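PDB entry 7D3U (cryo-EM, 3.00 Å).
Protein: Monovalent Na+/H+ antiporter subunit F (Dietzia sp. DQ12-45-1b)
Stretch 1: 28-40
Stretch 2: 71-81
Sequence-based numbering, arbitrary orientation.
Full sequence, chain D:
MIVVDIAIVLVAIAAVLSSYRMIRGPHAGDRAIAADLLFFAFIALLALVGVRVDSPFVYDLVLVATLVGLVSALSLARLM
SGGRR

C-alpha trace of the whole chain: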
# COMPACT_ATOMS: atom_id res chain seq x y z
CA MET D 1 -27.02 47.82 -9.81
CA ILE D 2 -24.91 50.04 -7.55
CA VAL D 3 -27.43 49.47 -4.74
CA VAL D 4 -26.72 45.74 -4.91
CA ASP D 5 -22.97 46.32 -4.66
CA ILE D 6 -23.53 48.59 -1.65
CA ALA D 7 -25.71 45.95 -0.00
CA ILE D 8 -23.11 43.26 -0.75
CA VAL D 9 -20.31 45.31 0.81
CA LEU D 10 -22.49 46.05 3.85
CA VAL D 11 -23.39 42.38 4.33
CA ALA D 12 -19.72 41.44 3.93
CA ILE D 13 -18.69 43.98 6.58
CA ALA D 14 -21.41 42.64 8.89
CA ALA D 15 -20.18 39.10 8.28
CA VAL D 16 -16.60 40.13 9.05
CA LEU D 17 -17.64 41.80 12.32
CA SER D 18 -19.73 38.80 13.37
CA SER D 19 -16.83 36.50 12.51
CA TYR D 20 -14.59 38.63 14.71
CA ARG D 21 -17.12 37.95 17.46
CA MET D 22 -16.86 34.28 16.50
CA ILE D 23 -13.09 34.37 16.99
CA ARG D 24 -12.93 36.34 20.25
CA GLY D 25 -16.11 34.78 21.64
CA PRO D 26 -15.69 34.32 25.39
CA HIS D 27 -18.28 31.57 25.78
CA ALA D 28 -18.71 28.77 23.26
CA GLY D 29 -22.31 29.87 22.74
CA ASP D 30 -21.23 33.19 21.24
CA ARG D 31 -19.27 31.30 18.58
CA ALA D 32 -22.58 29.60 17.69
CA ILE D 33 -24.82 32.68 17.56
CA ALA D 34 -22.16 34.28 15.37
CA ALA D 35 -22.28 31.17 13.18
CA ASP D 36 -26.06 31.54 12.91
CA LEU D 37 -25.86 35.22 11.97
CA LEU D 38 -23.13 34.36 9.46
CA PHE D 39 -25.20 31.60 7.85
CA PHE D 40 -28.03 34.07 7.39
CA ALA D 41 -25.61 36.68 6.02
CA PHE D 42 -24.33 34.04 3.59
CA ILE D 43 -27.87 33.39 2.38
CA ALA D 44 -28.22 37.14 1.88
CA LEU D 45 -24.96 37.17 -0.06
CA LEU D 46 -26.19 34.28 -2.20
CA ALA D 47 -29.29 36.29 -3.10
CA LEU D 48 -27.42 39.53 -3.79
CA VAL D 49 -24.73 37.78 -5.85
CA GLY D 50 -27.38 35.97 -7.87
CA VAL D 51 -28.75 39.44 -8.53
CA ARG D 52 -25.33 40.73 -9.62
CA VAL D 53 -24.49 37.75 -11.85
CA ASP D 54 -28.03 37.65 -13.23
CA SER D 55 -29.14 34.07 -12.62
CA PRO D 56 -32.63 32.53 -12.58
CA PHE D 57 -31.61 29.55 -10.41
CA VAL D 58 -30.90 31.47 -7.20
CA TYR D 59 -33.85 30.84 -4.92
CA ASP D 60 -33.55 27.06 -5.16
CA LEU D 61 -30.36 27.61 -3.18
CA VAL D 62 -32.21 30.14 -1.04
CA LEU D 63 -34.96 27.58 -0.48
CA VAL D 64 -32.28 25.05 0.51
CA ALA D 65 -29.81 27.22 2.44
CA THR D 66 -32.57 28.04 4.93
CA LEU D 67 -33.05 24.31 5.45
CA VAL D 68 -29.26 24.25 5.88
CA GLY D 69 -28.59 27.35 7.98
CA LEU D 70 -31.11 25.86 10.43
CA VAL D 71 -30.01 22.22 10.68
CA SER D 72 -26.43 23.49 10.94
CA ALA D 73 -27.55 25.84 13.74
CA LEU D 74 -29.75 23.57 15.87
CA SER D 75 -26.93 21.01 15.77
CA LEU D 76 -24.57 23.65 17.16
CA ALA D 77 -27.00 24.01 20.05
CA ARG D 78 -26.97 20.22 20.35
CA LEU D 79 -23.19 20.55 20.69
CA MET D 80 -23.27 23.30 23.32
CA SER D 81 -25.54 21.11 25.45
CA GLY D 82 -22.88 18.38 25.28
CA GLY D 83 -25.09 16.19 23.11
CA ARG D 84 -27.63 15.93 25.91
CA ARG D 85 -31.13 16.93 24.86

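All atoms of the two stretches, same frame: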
# COMPACT_ATOMS: atom_id res chain seq x y z
N ALA D 28 -18.50 29.54 24.48
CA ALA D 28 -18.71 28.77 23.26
C ALA D 28 -20.04 29.07 22.59
O ALA D 28 -20.17 28.86 21.38
CB ALA D 28 -18.61 27.27 23.57
N GLY D 29 -21.03 29.57 23.34
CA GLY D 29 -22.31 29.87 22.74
C GLY D 29 -22.29 31.11 21.86
O GLY D 29 -23.11 31.23 20.94
N ASP D 30 -21.37 32.04 22.12
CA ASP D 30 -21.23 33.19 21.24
C ASP D 30 -20.71 32.78 19.87
O ASP D 30 -21.15 33.31 18.84
CB ASP D 30 -20.30 34.23 21.87
CG ASP D 30 -20.71 34.60 23.27
OD1 ASP D 30 -21.80 34.19 23.70
OD2 ASP D 30 -19.94 35.32 23.95
N ARG D 31 -19.79 31.82 19.84
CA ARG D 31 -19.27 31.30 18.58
C ARG D 31 -20.31 30.50 17.81
O ARG D 31 -20.05 30.10 16.67
CB ARG D 31 -18.04 30.44 18.84
CG ARG D 31 -17.11 31.03 19.89
CD ARG D 31 -15.79 30.30 19.96
NE ARG D 31 -14.93 30.86 21.00
CZ ARG D 31 -13.61 30.67 21.05
NH1 ARG D 31 -13.01 29.95 20.12
NH2 ARG D 31 -12.91 31.22 22.03
N ALA D 32 -21.48 30.23 18.40
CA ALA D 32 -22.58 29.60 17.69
C ALA D 32 -23.62 30.61 17.22
O ALA D 32 -24.16 30.46 16.12
CB ALA D 32 -23.25 28.55 18.58
N ILE D 33 -23.91 31.64 18.02
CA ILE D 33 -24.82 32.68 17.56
C ILE D 33 -24.17 33.48 16.44
O ILE D 33 -24.86 33.92 15.50
CB ILE D 33 -25.27 33.56 18.74
CG1 ILE D 33 -26.59 34.26 18.40
CG2 ILE D 33 -24.20 34.57 19.12
CD1 ILE D 33 -27.74 33.31 18.20
N ALA D 34 -22.85 33.66 16.49
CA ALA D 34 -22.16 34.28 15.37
C ALA D 34 -22.22 33.40 14.13
O ALA D 34 -22.38 33.90 13.01
CB ALA D 34 -20.70 34.57 15.74
N ALA D 35 -22.14 32.08 14.31
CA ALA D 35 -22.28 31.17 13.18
C ALA D 35 -23.68 31.26 12.57
O ALA D 35 -23.83 31.22 11.35
CB ALA D 35 -22.00 29.73 13.61
N ASP D 36 -24.70 31.38 13.41
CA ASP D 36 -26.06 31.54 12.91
C ASP D 36 -26.21 32.82 12.10
O ASP D 36 -26.70 32.82 10.96
CB ASP D 36 -27.05 31.51 14.07
CG ASP D 36 -28.47 31.83 13.64
OD1 ASP D 36 -29.18 30.91 13.19
OD2 ASP D 36 -28.87 33.01 13.76
N LEU D 37 -25.79 33.95 12.69
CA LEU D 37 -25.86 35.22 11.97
C LEU D 37 -25.07 35.16 10.67
O LEU D 37 -25.49 35.73 9.67
CB LEU D 37 -25.34 36.35 12.86
CG LEU D 37 -25.57 37.80 12.42
CD1 LEU D 37 -24.48 38.30 11.49
CD2 LEU D 37 -26.93 37.94 11.76
N LEU D 38 -23.94 34.44 10.66
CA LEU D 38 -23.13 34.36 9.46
C LEU D 38 -23.78 33.47 8.40
O LEU D 38 -23.66 33.74 7.21
CB LEU D 38 -21.73 33.87 9.80
CG LEU D 38 -20.98 34.86 10.69
CD1 LEU D 38 -19.65 34.31 11.14
CD2 LEU D 38 -20.77 36.14 9.91
N PHE D 39 -24.46 32.40 8.82
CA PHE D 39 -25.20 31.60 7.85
C PHE D 39 -26.29 32.43 7.19
O PHE D 39 -26.49 32.35 5.97
CB PHE D 39 -25.80 30.36 8.52
CG PHE D 39 -24.79 29.44 9.13
CD1 PHE D 39 -23.51 29.36 8.62
CD2 PHE D 39 -25.12 28.66 10.22
CE1 PHE D 39 -22.58 28.51 9.18
CE2 PHE D 39 -24.19 27.82 10.79
CZ PHE D 39 -22.92 27.74 10.27
N PHE D 40 -26.99 33.24 7.98
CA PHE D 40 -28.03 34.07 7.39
C PHE D 40 -27.44 35.16 6.49
O PHE D 40 -27.99 35.46 5.42
CB PHE D 40 -28.90 34.67 8.49
CG PHE D 40 -29.90 33.70 9.06
CD1 PHE D 40 -29.47 32.65 9.87
CD2 PHE D 40 -31.24 33.82 8.80
CE1 PHE D 40 -30.38 31.75 10.39
CE2 PHE D 40 -32.15 32.92 9.32
CZ PHE D 40 -31.72 31.89 10.11
N VAL D 71 -30.53 23.49 10.21
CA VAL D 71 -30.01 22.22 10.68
C VAL D 71 -28.57 22.37 11.16
O VAL D 71 -28.16 21.72 12.12
CB VAL D 71 -30.13 21.15 9.58
CG1 VAL D 71 -29.63 19.81 10.08
CG2 VAL D 71 -31.57 21.04 9.12
N SER D 72 -27.80 23.23 10.51
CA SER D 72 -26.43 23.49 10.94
C SER D 72 -26.36 24.51 12.07
O SER D 72 -25.26 24.85 12.51
CB SER D 72 -25.59 23.98 9.76
OG SER D 72 -25.73 25.38 9.59
N ALA D 73 -27.51 25.00 12.55
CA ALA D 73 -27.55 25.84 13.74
C ALA D 73 -28.08 25.09 14.95
O ALA D 73 -27.45 25.10 16.01
CB ALA D 73 -28.42 27.08 13.47
N LEU D 74 -29.23 24.42 14.80
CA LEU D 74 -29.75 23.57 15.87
C LEU D 74 -28.69 22.58 16.35
O LEU D 74 -28.49 22.41 17.56
CB LEU D 74 -30.98 22.81 15.38
CG LEU D 74 -32.15 23.65 14.86
CD1 LEU D 74 -33.26 22.75 14.36
CD2 LEU D 74 -32.66 24.57 15.95
N SER D 75 -27.99 21.95 15.41
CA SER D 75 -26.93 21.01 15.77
C SER D 75 -25.88 21.68 16.64
O SER D 75 -25.39 21.08 17.61
CB SER D 75 -26.30 20.41 14.52
OG SER D 75 -25.49 21.37 13.85
N LEU D 76 -25.52 22.92 16.31
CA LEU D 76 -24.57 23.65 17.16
C LEU D 76 -25.10 23.76 18.58
O LEU D 76 -24.35 23.55 19.54
CB LEU D 76 -24.30 25.03 16.58
CG LEU D 76 -23.50 25.07 15.28
CD1 LEU D 76 -23.00 26.47 15.00
CD2 LEU D 76 -22.34 24.09 15.35
N ALA D 77 -26.39 24.07 18.74
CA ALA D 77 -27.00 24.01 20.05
C ALA D 77 -26.84 22.63 20.66
O ALA D 77 -26.41 22.49 21.82
CB ALA D 77 -28.48 24.39 19.96
N ARG D 78 -27.15 21.58 19.89
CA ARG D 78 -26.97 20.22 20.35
C ARG D 78 -25.53 19.93 20.75
O ARG D 78 -25.28 19.00 21.52
CB ARG D 78 -27.42 19.23 19.27
CG ARG D 78 -27.58 17.80 19.75
CD ARG D 78 -28.49 17.72 20.96
NE ARG D 78 -29.77 18.37 20.71
CZ ARG D 78 -30.82 17.75 20.18
NH1 ARG D 78 -30.75 16.48 19.85
NH2 ARG D 78 -31.95 18.42 19.99
N LEU D 79 -24.57 20.72 20.26
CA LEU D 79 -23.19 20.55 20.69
C LEU D 79 -22.86 21.36 21.93
O LEU D 79 -22.03 20.94 22.74
CB LEU D 79 -22.24 20.93 19.55
CG LEU D 79 -20.78 20.52 19.75
CD1 LEU D 79 -20.71 19.10 20.27
CD2 LEU D 79 -20.02 20.65 18.45
N MET D 80 -23.50 22.52 22.10
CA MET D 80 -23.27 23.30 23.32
C MET D 80 -23.84 22.61 24.54
O MET D 80 -23.28 22.71 25.63
CB MET D 80 -23.88 24.70 23.17
CG MET D 80 -23.28 25.50 22.04
SD MET D 80 -24.30 26.89 21.55
CE MET D 80 -24.95 27.40 23.13
N SER D 81 -24.95 21.89 24.38
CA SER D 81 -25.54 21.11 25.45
C SER D 81 -24.83 19.78 25.67
O SER D 81 -25.37 18.91 26.36
CB SER D 81 -27.02 20.86 25.17
OG SER D 81 -27.53 19.85 26.02

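The apolar centre of the contact is built around Leu76, whose CD1 lies 3.7 Å from Ala35 CB and 4.1 Å from Ala32 CB. With chi1 at m and chi2 at t, its side chain reaches across to these two alanines, one helical turn apart in position on the facing helix. Ala32 is shared: its CB also sits 3.6 Å from Met80 SD. These are van der Waals contacts between apolar side chains.

That backbone arrangement is nearly exactly antiparallel. The axes of helices 30-40 and 71-80 run at 178° and approach to 9.8 Å, so the register climbs one helix as it descends the other: CA-CA distances are 6.7 Å for Gly29-Met80, 6.3 Å for Ala32-Leu76 and 5.9 Å for Asp36-Ala73.

At one end, Met80 CE rests 3.6 Å from Gly29 CA; an ideal CB on this glycine would fall 3.2 Å from CE, a tight fit. Toward the other end the contact becomes more polar. Asp36 OD1 lies 3.9 Å from Ala73 CB, a methyl that offers it no hydrogen bond. Phe39 CE2 comes within 3.1 Å of Ser72 OG, which meets the ring obliquely and is hydrogen-bonded elsewhere in the structure. No hydrogen bond joins the stretches; the contact buries 340 Å², both sides summed, through van der Waals packing.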